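Local coordinates for Rx protein (Solanum tuberosum, PDB 4M70) that probably acts as an NB-LRR disease-resistance protein that triggers the plant's hypersensitive response to pathogens, this chain being its N-terminal coiled-coil domain, at residues A[71-76]-A[97-102]; A[60-65]-A[108-113]; A[21-26]-A[79-84]; A[8-13]-A[33-38]; A[18-21]-A[27-30]. All coordinates share one frame; numbering follows the deposited sequence.

Contact 1: A[71-76]-A[97-102]; sequences DMVDSE and FFVLEQ
Val-99 meets helix 56-81 with both of its methyls, and each methyl goes to a different residue. CG2 of Val-99 turns to Met-72, lying 3.5 Å from SD of Met-72 and 3.9 Å from CB of the same residue. The two side chains meet at a slant: the root of Met-72 faces helix 86-119, but its chain, with CG on the side away from the carbonyl carbon and extended from there on, carries the sulfur past the methyl and the terminal CE away from segment 97-102. The second methyl of Val-99, CG1, lies between the backbone N and the carbonyl carbon (chi1 69°), and this rotation presents it to Val-73, 3.9 Å from CG2 of that residue. The same CG2 of Val-73 also touches Leu-100, at 3.8 Å from CD2, the two side chains standing at about a right angle. One methyl of Val-73 is thus flanked by two consecutive residues of the partner helix. No hydrogen bond crosses this apolar contact. The segment axes approach to 9.8 Å and run nearly antiparallel, at 169°. Beyond the pair, Val-73 also rests on Thr-16 and Ser-20 of helix 4-24, while Leu-100 continues the apolar layer to Ile-17 and Phe-31. On Val-99 an aromatic side chain from the chain of another protein packs as well. The pair is one antiparallel interface of the four-helix bundle formed by this coiled-coil domain, with the other two helices closing over its aliphatic side chains.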
# COMPACT_ATOMS: atom_id res chain seq x y z
N ASP A 71 5.53 5.61 -5.71
CA ASP A 71 5.78 5.73 -7.14
C ASP A 71 4.69 5.07 -7.97
O ASP A 71 4.19 5.64 -8.95
CB ASP A 71 7.15 5.13 -7.49
CG ASP A 71 8.30 5.94 -6.93
OD1 ASP A 71 8.10 7.13 -6.61
OD2 ASP A 71 9.41 5.38 -6.81
N MET A 72 4.28 3.87 -7.55
CA MET A 72 3.24 3.13 -8.26
C MET A 72 1.86 3.80 -8.23
O MET A 72 1.15 3.86 -9.24
CB MET A 72 3.15 1.70 -7.73
CG MET A 72 4.33 0.82 -8.17
SD MET A 72 4.31 -0.80 -7.37
CE MET A 72 5.63 -1.65 -8.23
N VAL A 73 1.48 4.31 -7.06
CA VAL A 73 0.22 5.02 -6.91
C VAL A 73 0.21 6.30 -7.75
O VAL A 73 -0.78 6.61 -8.42
CB VAL A 73 -0.10 5.33 -5.42
CG1 VAL A 73 -1.26 6.30 -5.30
CG2 VAL A 73 -0.38 4.04 -4.65
N ASP A 74 1.32 7.03 -7.72
CA ASP A 74 1.47 8.24 -8.54
C ASP A 74 1.28 7.91 -10.03
O ASP A 74 0.52 8.57 -10.75
CB ASP A 74 2.84 8.88 -8.32
CG ASP A 74 2.88 9.73 -7.08
OD1 ASP A 74 1.80 10.12 -6.59
OD2 ASP A 74 4.00 10.03 -6.60
N SER A 75 1.97 6.86 -10.47
CA SER A 75 1.95 6.45 -11.87
C SER A 75 0.56 6.02 -12.33
O SER A 75 0.06 6.47 -13.37
CB SER A 75 2.96 5.32 -12.11
OG SER A 75 3.05 4.99 -13.48
N GLU A 76 -0.07 5.17 -11.53
CA GLU A 76 -1.38 4.65 -11.89
C GLU A 76 -2.47 5.71 -11.81
O GLU A 76 -3.43 5.69 -12.58
CB GLU A 76 -1.72 3.42 -11.04
CG GLU A 76 -0.77 2.25 -11.28
CD GLU A 76 -0.88 1.67 -12.68
OE1 GLU A 76 -1.88 1.95 -13.38
OE2 GLU A 76 0.03 0.91 -13.08
N PHE A 97 -5.62 -0.06 -6.06
CA PHE A 97 -6.14 -0.85 -4.94
C PHE A 97 -5.21 -1.99 -4.59
O PHE A 97 -4.85 -2.20 -3.42
CB PHE A 97 -7.52 -1.42 -5.26
CG PHE A 97 -8.60 -0.40 -5.35
CD1 PHE A 97 -9.00 0.33 -4.24
CD2 PHE A 97 -9.27 -0.22 -6.55
CE1 PHE A 97 -10.01 1.27 -4.35
CE2 PHE A 97 -10.29 0.71 -6.66
CZ PHE A 97 -10.66 1.45 -5.56
N PHE A 98 -4.80 -2.73 -5.62
CA PHE A 98 -3.95 -3.90 -5.45
C PHE A 98 -2.61 -3.55 -4.84
O PHE A 98 -2.14 -4.21 -3.90
CB PHE A 98 -3.76 -4.60 -6.79
CG PHE A 98 -2.92 -5.84 -6.72
CD1 PHE A 98 -1.56 -5.79 -7.02
CD2 PHE A 98 -3.47 -7.06 -6.34
CE1 PHE A 98 -0.78 -6.93 -6.95
CE2 PHE A 98 -2.69 -8.20 -6.28
CZ PHE A 98 -1.35 -8.14 -6.58
N VAL A 99 -1.98 -2.50 -5.37
CA VAL A 99 -0.68 -2.10 -4.84
C VAL A 99 -0.80 -1.62 -3.39
O VAL A 99 0.04 -1.95 -2.55
CB VAL A 99 0.04 -1.05 -5.74
CG1 VAL A 99 -0.67 0.29 -5.71
CG2 VAL A 99 1.48 -0.88 -5.30
N LEU A 100 -1.87 -0.88 -3.08
CA LEU A 100 -2.03 -0.39 -1.72
C LEU A 100 -2.28 -1.51 -0.71
O LEU A 100 -1.77 -1.46 0.41
CB LEU A 100 -3.13 0.67 -1.65
CG LEU A 100 -2.69 2.03 -2.17
CD1 LEU A 100 -3.84 3.04 -2.13
CD2 LEU A 100 -1.51 2.52 -1.35
N GLU A 101 -3.06 -2.51 -1.10
CA GLU A 101 -3.25 -3.67 -0.23
C GLU A 101 -1.96 -4.48 -0.04
O GLU A 101 -1.65 -4.92 1.08
CB GLU A 101 -4.41 -4.54 -0.71
CG GLU A 101 -4.75 -5.69 0.23
CD GLU A 101 -5.26 -5.26 1.60
OE1 GLU A 101 -5.70 -4.11 1.76
OE2 GLU A 101 -5.18 -6.10 2.52
N GLN A 102 -1.21 -4.71 -1.12
CA GLN A 102 0.08 -5.41 -1.00
C GLN A 102 1.02 -4.67 -0.04
O GLN A 102 1.64 -5.27 0.86
CB GLN A 102 0.76 -5.56 -2.36
CG GLN A 102 0.05 -6.47 -3.35
CD GLN A 102 0.52 -7.91 -3.28
OE1 GLN A 102 -0.06 -8.73 -2.56
NE2 GLN A 102 1.58 -8.22 -4.01

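Contact 2: A[60-65]-A[108-113]; sequences VEIVEV and DSTVKQ
Thr-110 packing on Ile-62 forms an apolar helix-to-helix contact between the early part of helix 56-81 and the later part of helix 86-119, toward one end of the four-helix bundle. The segment axes lie 10.0 Å apart and run antiparallel with a signed crossing angle of -161°. At its centre, CG2 of Thr-110 sits 3.5 Å from CG1 of Ile-62, the two side chains lying alongside each other and pointing opposite ways. Ile-62 then extends its chain so that CD1 reaches CG2 of Val-111 at 3.9 Å. At the border Glu-61 brings one carboxylate oxygen to the same threonine methyl, OE1 of Glu-61 being 3.5 Å from CG2 of Thr-110. The threonine places this methyl anti to its own backbone nitrogen, and OG1 lies beside that nitrogen (chi1 -53°), where the hydroxyl hydrogen-bonds to the carbonyl O of Cys-106 one turn earlier. Inward, Ile-62 continues onto Ala-6 and Val-10, and both Ile-62 and Val-111 meet Leu-42. On helix 86-119 itself, Lys-112 NZ, in a salt bridge with Asp-108, bonds to OD2 of Asp-108 on its syn lone pair, 2.8 Å away. The chemistry is therefore divided: methyl packing, with one carboxylate oxygen at the border, joins the helices, whereas the threonine hydroxyl and the lysine-aspartate pair bond within their own helix, and no hydrogen bond crosses between the segments.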
# COMPACT_ATOMS: atom_id res chain seq x y z
N VAL A 60 14.47 0.01 7.04
CA VAL A 60 14.84 0.01 5.63
C VAL A 60 13.71 -0.62 4.81
O VAL A 60 13.29 -0.07 3.78
CB VAL A 60 16.16 -0.77 5.38
CG1 VAL A 60 16.39 -0.98 3.89
CG2 VAL A 60 17.33 -0.04 6.01
N GLU A 61 13.20 -1.75 5.30
CA GLU A 61 12.11 -2.45 4.63
C GLU A 61 10.87 -1.56 4.45
O GLU A 61 10.33 -1.43 3.34
CB GLU A 61 11.74 -3.72 5.42
CG GLU A 61 12.92 -4.69 5.62
CD GLU A 61 12.59 -5.85 6.54
OE1 GLU A 61 11.48 -5.88 7.11
OE2 GLU A 61 13.47 -6.72 6.73
N ILE A 62 10.45 -0.92 5.54
CA ILE A 62 9.29 -0.03 5.51
C ILE A 62 9.51 1.17 4.59
O ILE A 62 8.63 1.52 3.80
CB ILE A 62 8.93 0.48 6.93
CG1 ILE A 62 8.41 -0.66 7.80
CG2 ILE A 62 7.88 1.57 6.85
CD1 ILE A 62 8.05 -0.23 9.22
N VAL A 63 10.67 1.79 4.71
CA VAL A 63 11.00 2.95 3.89
C VAL A 63 10.95 2.66 2.40
O VAL A 63 10.24 3.35 1.65
CB VAL A 63 12.39 3.53 4.27
CG1 VAL A 63 12.93 4.44 3.18
CG2 VAL A 63 12.31 4.26 5.60
N GLU A 64 11.67 1.63 1.97
CA GLU A 64 11.70 1.31 0.55
C GLU A 64 10.32 0.88 0.06
O GLU A 64 9.88 1.31 -1.02
CB GLU A 64 12.81 0.31 0.19
CG GLU A 64 12.99 0.21 -1.32
CD GLU A 64 14.27 -0.48 -1.76
OE1 GLU A 64 15.04 -0.95 -0.88
OE2 GLU A 64 14.54 -0.51 -2.98
N VAL A 65 9.65 0.01 0.82
CA VAL A 65 8.30 -0.42 0.43
C VAL A 65 7.35 0.78 0.24
O VAL A 65 6.63 0.87 -0.76
CB VAL A 65 7.69 -1.42 1.44
CG1 VAL A 65 6.19 -1.55 1.24
CG2 VAL A 65 8.37 -2.77 1.34
N ASP A 108 2.22 -3.82 7.59
CA ASP A 108 1.60 -4.39 8.79
C ASP A 108 2.49 -5.50 9.37
O ASP A 108 2.80 -5.50 10.57
CB ASP A 108 0.20 -4.93 8.48
CG ASP A 108 -0.45 -5.59 9.69
OD1 ASP A 108 -0.89 -4.86 10.61
OD2 ASP A 108 -0.53 -6.84 9.72
N SER A 109 2.94 -6.40 8.49
CA SER A 109 3.82 -7.48 8.91
C SER A 109 5.11 -6.95 9.54
O SER A 109 5.52 -7.40 10.63
CB SER A 109 4.14 -8.37 7.71
OG SER A 109 5.16 -9.31 8.01
N THR A 110 5.73 -5.98 8.88
CA THR A 110 6.98 -5.41 9.36
C THR A 110 6.81 -4.69 10.69
O THR A 110 7.68 -4.77 11.55
CB THR A 110 7.61 -4.45 8.33
OG1 THR A 110 7.72 -5.11 7.06
CG2 THR A 110 8.99 -4.00 8.78
N VAL A 111 5.69 -4.00 10.87
CA VAL A 111 5.44 -3.28 12.11
C VAL A 111 5.18 -4.24 13.27
O VAL A 111 5.60 -3.98 14.41
CB VAL A 111 4.28 -2.27 11.95
CG1 VAL A 111 3.80 -1.77 13.31
CG2 VAL A 111 4.71 -1.09 11.09
N LYS A 112 4.50 -5.35 13.00
CA LYS A 112 4.29 -6.37 14.03
C LYS A 112 5.62 -7.01 14.45
O LYS A 112 5.90 -7.18 15.65
CB LYS A 112 3.29 -7.42 13.56
CG LYS A 112 1.85 -6.92 13.57
CD LYS A 112 0.90 -7.90 12.89
CE LYS A 112 -0.51 -7.36 12.89
NZ LYS A 112 -1.43 -8.17 12.05
N GLN A 113 6.45 -7.32 13.46
CA GLN A 113 7.80 -7.81 13.75
C GLN A 113 8.59 -6.78 14.54
O GLN A 113 9.39 -7.12 15.42
CB GLN A 113 8.53 -8.19 12.46
CG GLN A 113 9.92 -8.78 12.68
CD GLN A 113 10.59 -9.21 11.39
OE1 GLN A 113 10.01 -9.12 10.31
NE2 GLN A 113 11.83 -9.67 11.50

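Contact 3: A[21-26]-A[79-84]; sequences MELTGC and NVFLAQ
Thr-24 splits its two branches: the methyl packs on Val-80, while the hydroxyl serves the backbone with an ST turn at the C-terminal end of its helix. OG1 of Thr-24 accepts a hydrogen bond from the backbone N of Cys-26, 3.1 Å long and fairly straight at 162°, which makes the ST turn, and it also hydrogen-bonds to the carbonyl O of Ser-20. The contact joins the C-terminal ends of helices 4-24 and 56-81 at one end of the four-helix bundle. Gly-25, the first residue beyond the helix, takes a positive phi of 84°, and its N still bonds to the carbonyl O of Met-21. With the hydroxyl of Thr-24 between the backbone N and the carbonyl carbon (chi1 68°), CG2 falls anti to the carbonyl carbon and meets the valine. Its distance to CG1 of Val-80 is 3.7 Å, and CB and CG2 of Val-80 are also close, the two side chains standing at about a right angle. This buried pair continues inward, as Val-80 touches Ala-92 of helix 86-119. Leu-23 and Phe-81 carry the outer, exposed half of the contact, and they too stand at about a right angle. The two methyls of Leu-23 divide between CB and the ring of Phe-81: CD2 of Leu-23 lies 4.1 Å from CB of Phe-81, and CD1 of Leu-23 reaches the ring obliquely, 4.1 Å from CD2 of Phe-81.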
# COMPACT_ATOMS: atom_id res chain seq x y z
N MET A 21 -6.58 10.26 -4.16
CA MET A 21 -8.02 10.34 -3.89
C MET A 21 -8.62 11.58 -4.52
O MET A 21 -9.68 11.53 -5.16
CB MET A 21 -8.32 10.32 -2.39
CG MET A 21 -8.15 8.97 -1.72
SD MET A 21 -8.31 9.01 0.08
CE MET A 21 -10.00 9.59 0.27
N GLU A 22 -7.93 12.71 -4.35
CA GLU A 22 -8.37 13.97 -4.92
C GLU A 22 -8.45 13.88 -6.44
O GLU A 22 -9.39 14.41 -7.05
CB GLU A 22 -7.42 15.10 -4.52
CG GLU A 22 -7.49 15.49 -3.05
CD GLU A 22 -6.58 16.66 -2.72
OE1 GLU A 22 -6.13 17.35 -3.67
OE2 GLU A 22 -6.32 16.89 -1.52
N LEU A 23 -7.47 13.23 -7.05
CA LEU A 23 -7.46 13.15 -8.51
C LEU A 23 -8.44 12.13 -9.08
O LEU A 23 -9.13 12.40 -10.07
CB LEU A 23 -6.06 12.84 -9.03
CG LEU A 23 -6.03 12.85 -10.55
CD1 LEU A 23 -6.41 14.24 -11.06
CD2 LEU A 23 -4.67 12.41 -11.10
N THR A 24 -8.52 10.97 -8.45
CA THR A 24 -9.22 9.82 -9.01
C THR A 24 -10.62 9.65 -8.41
O THR A 24 -11.50 9.09 -9.06
CB THR A 24 -8.43 8.51 -8.76
OG1 THR A 24 -8.42 8.21 -7.36
CG2 THR A 24 -7.00 8.65 -9.26
N GLY A 25 -10.81 10.10 -7.18
CA GLY A 25 -12.10 9.94 -6.54
C GLY A 25 -12.23 8.57 -5.89
O GLY A 25 -13.25 8.27 -5.28
N CYS A 26 -11.18 7.76 -6.04
CA CYS A 26 -11.18 6.41 -5.48
C CYS A 26 -11.34 6.42 -3.97
O CYS A 26 -10.94 7.37 -3.30
CB CYS A 26 -9.89 5.66 -5.84
SG CYS A 26 -9.65 5.28 -7.58
N ASN A 79 -2.31 7.35 -14.87
CA ASN A 79 -3.03 6.53 -15.84
C ASN A 79 -4.54 6.73 -15.77
O ASN A 79 -5.22 6.66 -16.80
CB ASN A 79 -2.65 5.05 -15.71
CG ASN A 79 -1.22 4.77 -16.17
OD1 ASN A 79 -0.62 5.57 -16.89
ND2 ASN A 79 -0.68 3.63 -15.76
N VAL A 80 -5.07 6.99 -14.58
CA VAL A 80 -6.48 7.33 -14.40
C VAL A 80 -6.80 8.66 -15.08
O VAL A 80 -7.82 8.81 -15.75
CB VAL A 80 -6.90 7.39 -12.91
CG1 VAL A 80 -8.22 8.15 -12.74
CG2 VAL A 80 -7.02 6.00 -12.31
N PHE A 81 -5.91 9.64 -14.90
CA PHE A 81 -6.10 10.94 -15.54
C PHE A 81 -6.14 10.81 -17.05
O PHE A 81 -6.93 11.48 -17.72
CB PHE A 81 -4.99 11.92 -15.12
CG PHE A 81 -5.12 13.28 -15.74
CD1 PHE A 81 -4.42 13.59 -16.90
CD2 PHE A 81 -5.92 14.26 -15.17
CE1 PHE A 81 -4.52 14.85 -17.49
CE2 PHE A 81 -6.03 15.52 -15.75
CZ PHE A 81 -5.33 15.81 -16.90
N LEU A 82 -5.31 9.93 -17.59
CA LEU A 82 -5.17 9.78 -19.03
C LEU A 82 -6.21 8.82 -19.60
O LEU A 82 -6.25 8.60 -20.81
CB LEU A 82 -3.77 9.29 -19.37
CG LEU A 82 -2.63 10.27 -19.07
CD1 LEU A 82 -1.27 9.60 -19.27
CD2 LEU A 82 -2.75 11.52 -19.94
N ALA A 83 -7.04 8.25 -18.73
CA ALA A 83 -8.01 7.24 -19.15
C ALA A 83 -8.94 7.75 -20.24
O ALA A 83 -9.63 8.76 -20.08
CB ALA A 83 -8.82 6.75 -17.96
N GLN A 84 -8.95 7.04 -21.36
CA GLN A 84 -9.76 7.39 -22.52
C GLN A 84 -11.08 6.62 -22.53
O GLN A 84 -12.00 6.95 -23.27
CB GLN A 84 -8.99 7.10 -23.81
CG GLN A 84 -7.73 7.94 -23.98
CD GLN A 84 -6.97 7.60 -25.25
OE1 GLN A 84 -7.06 6.48 -25.76
NE2 GLN A 84 -6.21 8.56 -25.76

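Contact 4: A[8-13]-A[33-38]; sequences AAVTSL and EKLKSL
Val-10 is the first residue of 8-13 to touch 33-38, and it goes to Leu-35. With CG1 on the far side of its CB from the backbone nitrogen, Val-10 brings that methyl 3.7 Å from the carbonyl O of Leu-35 and 3.8 Å from CD2 of Leu-35. The valine therefore packs on both the backbone and the side chain of one residue, its branch slanting against the leucine. Thr-11 next along the helix turns its back on this interface; its hydroxyl hydrogen-bonds to the carbonyl O of Tyr-7 and also to NH1 of Arg-39, so a polar link to helix 29-42 runs beside the apolar one. Leu-13, nearly one turn after Val-10, comes to the same leucine, chiefly at its other methyl. CG of Leu-13 lies 3.5 Å from CD1 of Leu-35, and CD2 of Leu-13 follows at 3.7 Å from the same methyl; the two leucines stand at about a right angle. CD1 of Leu-35 thus goes to Leu-13, while CD2 meets Val-10 and, more loosely, CD2 of Leu-13. No hydrogen bond joins the two segments, and the three touching residues are buried. Around them the bundle closes in: Leu-35 also packs on Met-14 and Ile-17 of helix 4-24 and on Leu-104 of helix 86-119, while Ala-9 and Leu-13 lean on Ala-66 and Thr-69 respectively, both on helix 56-81.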
# COMPACT_ATOMS: atom_id res chain seq x y z
N ALA A 8 8.50 9.13 8.42
CA ALA A 8 8.50 10.06 7.29
C ALA A 8 7.97 9.42 6.02
O ALA A 8 7.17 10.01 5.30
CB ALA A 8 9.91 10.61 7.07
N ALA A 9 8.41 8.19 5.75
CA ALA A 9 7.98 7.48 4.55
C ALA A 9 6.48 7.17 4.56
O ALA A 9 5.79 7.38 3.55
CB ALA A 9 8.78 6.21 4.39
N VAL A 10 5.98 6.67 5.68
CA VAL A 10 4.55 6.37 5.83
C VAL A 10 3.72 7.65 5.72
O VAL A 10 2.66 7.65 5.09
CB VAL A 10 4.25 5.63 7.16
CG1 VAL A 10 2.74 5.54 7.41
CG2 VAL A 10 4.86 4.24 7.14
N THR A 11 4.22 8.74 6.29
CA THR A 11 3.55 10.04 6.18
C THR A 11 3.44 10.48 4.72
O THR A 11 2.38 10.94 4.26
CB THR A 11 4.31 11.13 6.97
OG1 THR A 11 4.38 10.76 8.36
CG2 THR A 11 3.62 12.48 6.83
N SER A 12 4.54 10.30 4.00
CA SER A 12 4.57 10.65 2.59
C SER A 12 3.58 9.79 1.79
O SER A 12 2.90 10.29 0.89
CB SER A 12 5.99 10.53 2.05
OG SER A 12 6.07 10.98 0.71
N LEU A 13 3.50 8.51 2.14
CA LEU A 13 2.57 7.59 1.48
C LEU A 13 1.11 7.97 1.75
O LEU A 13 0.26 7.87 0.86
CB LEU A 13 2.83 6.14 1.92
CG LEU A 13 1.92 5.08 1.30
CD1 LEU A 13 1.89 5.21 -0.22
CD2 LEU A 13 2.36 3.67 1.71
N GLU A 33 -6.33 5.36 6.74
CA GLU A 33 -6.56 5.16 8.17
C GLU A 33 -5.70 4.03 8.74
O GLU A 33 -5.15 4.14 9.84
CB GLU A 33 -8.04 4.87 8.45
CG GLU A 33 -8.97 6.04 8.19
CD GLU A 33 -8.76 7.17 9.18
OE1 GLU A 33 -8.26 6.91 10.29
OE2 GLU A 33 -9.12 8.33 8.85
N LYS A 34 -5.59 2.94 7.98
CA LYS A 34 -4.75 1.82 8.41
C LYS A 34 -3.29 2.24 8.50
O LYS A 34 -2.57 1.87 9.44
CB LYS A 34 -4.92 0.64 7.45
CG LYS A 34 -4.23 -0.63 7.89
CD LYS A 34 -4.44 -1.74 6.86
CE LYS A 34 -5.91 -2.07 6.66
NZ LYS A 34 -6.11 -3.15 5.63
N LEU A 35 -2.86 3.05 7.54
CA LEU A 35 -1.50 3.57 7.51
C LEU A 35 -1.21 4.49 8.68
O LEU A 35 -0.18 4.36 9.34
CB LEU A 35 -1.26 4.34 6.22
CG LEU A 35 -0.64 3.60 5.04
CD1 LEU A 35 -0.44 4.56 3.90
CD2 LEU A 35 0.69 3.01 5.47
N LYS A 36 -2.14 5.40 8.94
CA LYS A 36 -2.04 6.34 10.04
C LYS A 36 -1.93 5.59 11.35
O LYS A 36 -1.11 5.92 12.21
CB LYS A 36 -3.25 7.27 10.04
CG LYS A 36 -3.16 8.45 11.01
CD LYS A 36 -4.30 9.42 10.78
CE LYS A 36 -4.25 10.58 11.74
NZ LYS A 36 -5.31 11.59 11.44
N SER A 37 -2.79 4.59 11.52
CA SER A 37 -2.78 3.77 12.73
C SER A 37 -1.46 3.02 12.93
O SER A 37 -0.90 3.00 14.03
CB SER A 37 -3.95 2.79 12.69
OG SER A 37 -4.00 2.01 13.87
N LEU A 38 -0.94 2.44 11.85
CA LEU A 38 0.33 1.73 11.93
C LEU A 38 1.47 2.70 12.26
O LEU A 38 2.39 2.36 13.02
CB LEU A 38 0.61 0.99 10.61
CG LEU A 38 -0.28 -0.22 10.32
CD1 LEU A 38 -0.17 -0.65 8.86
CD2 LEU A 38 0.07 -1.38 11.25

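Contact 5: A[18-21]-A[27-30]; sequences HQSM and DLQP
His-18 and Gln-29 supply the hydrogen bond of this contact: NE2 of His-18 donates to OE1 of Gln-29 over 2.7 Å, with an angle of 156° at the hydrogen. The oxygen is used on a lone pair in the carbonyl plane, with a C=O to donor angle of 131°, and it sits at the imidazole edge; ring and amide are only 28° apart in plane. The amide is gripped from its other end too, since NE2 of Gln-29 bonds to OE2 of Glu-33, while the His-18 ring stacks with Tyr-32. Apolar packing comes from Met-21 and Leu-28, which run side by side in opposing senses with CG of Met-21 3.5 Å from CB of Leu-28. The methionine bends at its last torsion, bringing CE to 3.5 Å from OE1 of Gln-29. Mixed packing completes the set: OG of Ser-20 lies 3.7 Å from CD1 of Leu-28, though its hydrogen bond goes to OG of Ser-77. Leu-28 continues inward onto Ile-96, Phe-97 and Leu-100. The arrangement is that of a tight alpha-alpha hairpin, in which the end of helix 4-24 and the start of helix 29-42 meet across a short reversal.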
# COMPACT_ATOMS: atom_id res chain seq x y z
N HIS A 18 -3.86 10.48 -0.37
CA HIS A 18 -4.84 11.56 -0.45
C HIS A 18 -4.80 12.32 -1.79
O HIS A 18 -5.85 12.69 -2.32
CB HIS A 18 -4.72 12.52 0.74
CG HIS A 18 -5.61 12.15 1.88
ND1 HIS A 18 -5.68 12.88 3.05
CD2 HIS A 18 -6.47 11.11 2.04
CE1 HIS A 18 -6.54 12.32 3.87
NE2 HIS A 18 -7.04 11.25 3.29
N GLN A 19 -3.60 12.55 -2.34
CA GLN A 19 -3.49 13.18 -3.66
C GLN A 19 -4.17 12.33 -4.73
O GLN A 19 -4.89 12.85 -5.61
CB GLN A 19 -2.02 13.43 -4.02
CG GLN A 19 -1.35 14.51 -3.17
CD GLN A 19 0.13 14.64 -3.46
OE1 GLN A 19 0.79 13.68 -3.87
NE2 GLN A 19 0.67 15.83 -3.25
N SER A 20 -3.96 11.02 -4.66
CA SER A 20 -4.60 10.09 -5.57
C SER A 20 -6.12 10.13 -5.40
O SER A 20 -6.85 10.05 -6.38
CB SER A 20 -4.09 8.66 -5.36
OG SER A 20 -4.69 7.76 -6.28
N MET A 21 -6.58 10.26 -4.16
CA MET A 21 -8.02 10.34 -3.89
C MET A 21 -8.62 11.58 -4.52
O MET A 21 -9.68 11.53 -5.16
CB MET A 21 -8.32 10.32 -2.39
CG MET A 21 -8.15 8.97 -1.72
SD MET A 21 -8.31 9.01 0.08
CE MET A 21 -10.00 9.59 0.27
N ASP A 27 -11.93 5.35 -3.45
CA ASP A 27 -12.13 5.22 -2.02
C ASP A 27 -10.90 4.58 -1.42
O ASP A 27 -10.79 3.36 -1.33
CB ASP A 27 -13.36 4.35 -1.74
CG ASP A 27 -13.65 4.20 -0.26
OD1 ASP A 27 -13.35 5.14 0.50
OD2 ASP A 27 -14.17 3.14 0.13
N LEU A 28 -9.94 5.42 -1.04
CA LEU A 28 -8.68 4.94 -0.51
C LEU A 28 -8.52 5.29 0.97
O LEU A 28 -7.52 4.95 1.59
CB LEU A 28 -7.52 5.55 -1.32
CG LEU A 28 -7.63 5.36 -2.84
CD1 LEU A 28 -6.48 6.03 -3.59
CD2 LEU A 28 -7.69 3.88 -3.19
N GLN A 29 -9.53 5.95 1.53
CA GLN A 29 -9.48 6.36 2.94
C GLN A 29 -9.23 5.21 3.94
O GLN A 29 -8.56 5.42 4.94
CB GLN A 29 -10.72 7.18 3.33
CG GLN A 29 -10.59 7.88 4.69
CD GLN A 29 -9.51 8.95 4.72
OE1 GLN A 29 -9.08 9.47 3.69
NE2 GLN A 29 -9.05 9.29 5.93
N PRO A 30 -9.78 4.00 3.68
CA PRO A 30 -9.42 2.91 4.60
C PRO A 30 -7.92 2.63 4.64
O PRO A 30 -7.37 2.37 5.72
CB PRO A 30 -10.16 1.70 4.02
CG PRO A 30 -10.56 2.10 2.63
CD PRO A 30 -10.81 3.56 2.73

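Contacts 1 and 4 are buried, about 7 Å from the chain centre to each contact's centre, and rest on apolar side chains with no hydrogen bond across; contacts 2, 3 and 5 are only partly buried and bring in polar groups. Contacts 1 and 2 join the same helices, 56-81 and 86-119, at points 16 Å apart between centres, and contacts 4 and 5 likewise join 4-24 and 29-42. Contact 3 ties helix 4-24 to helix 56-81 and lies farthest out. Neighbouring contacts also touch: Phe-97 packs near Cys-26 between contacts 1 and 3, and Asp-108 on Leu-38 between contacts 2 and 4. Of the five, contact 5 alone has a hydrogen bond across its segments.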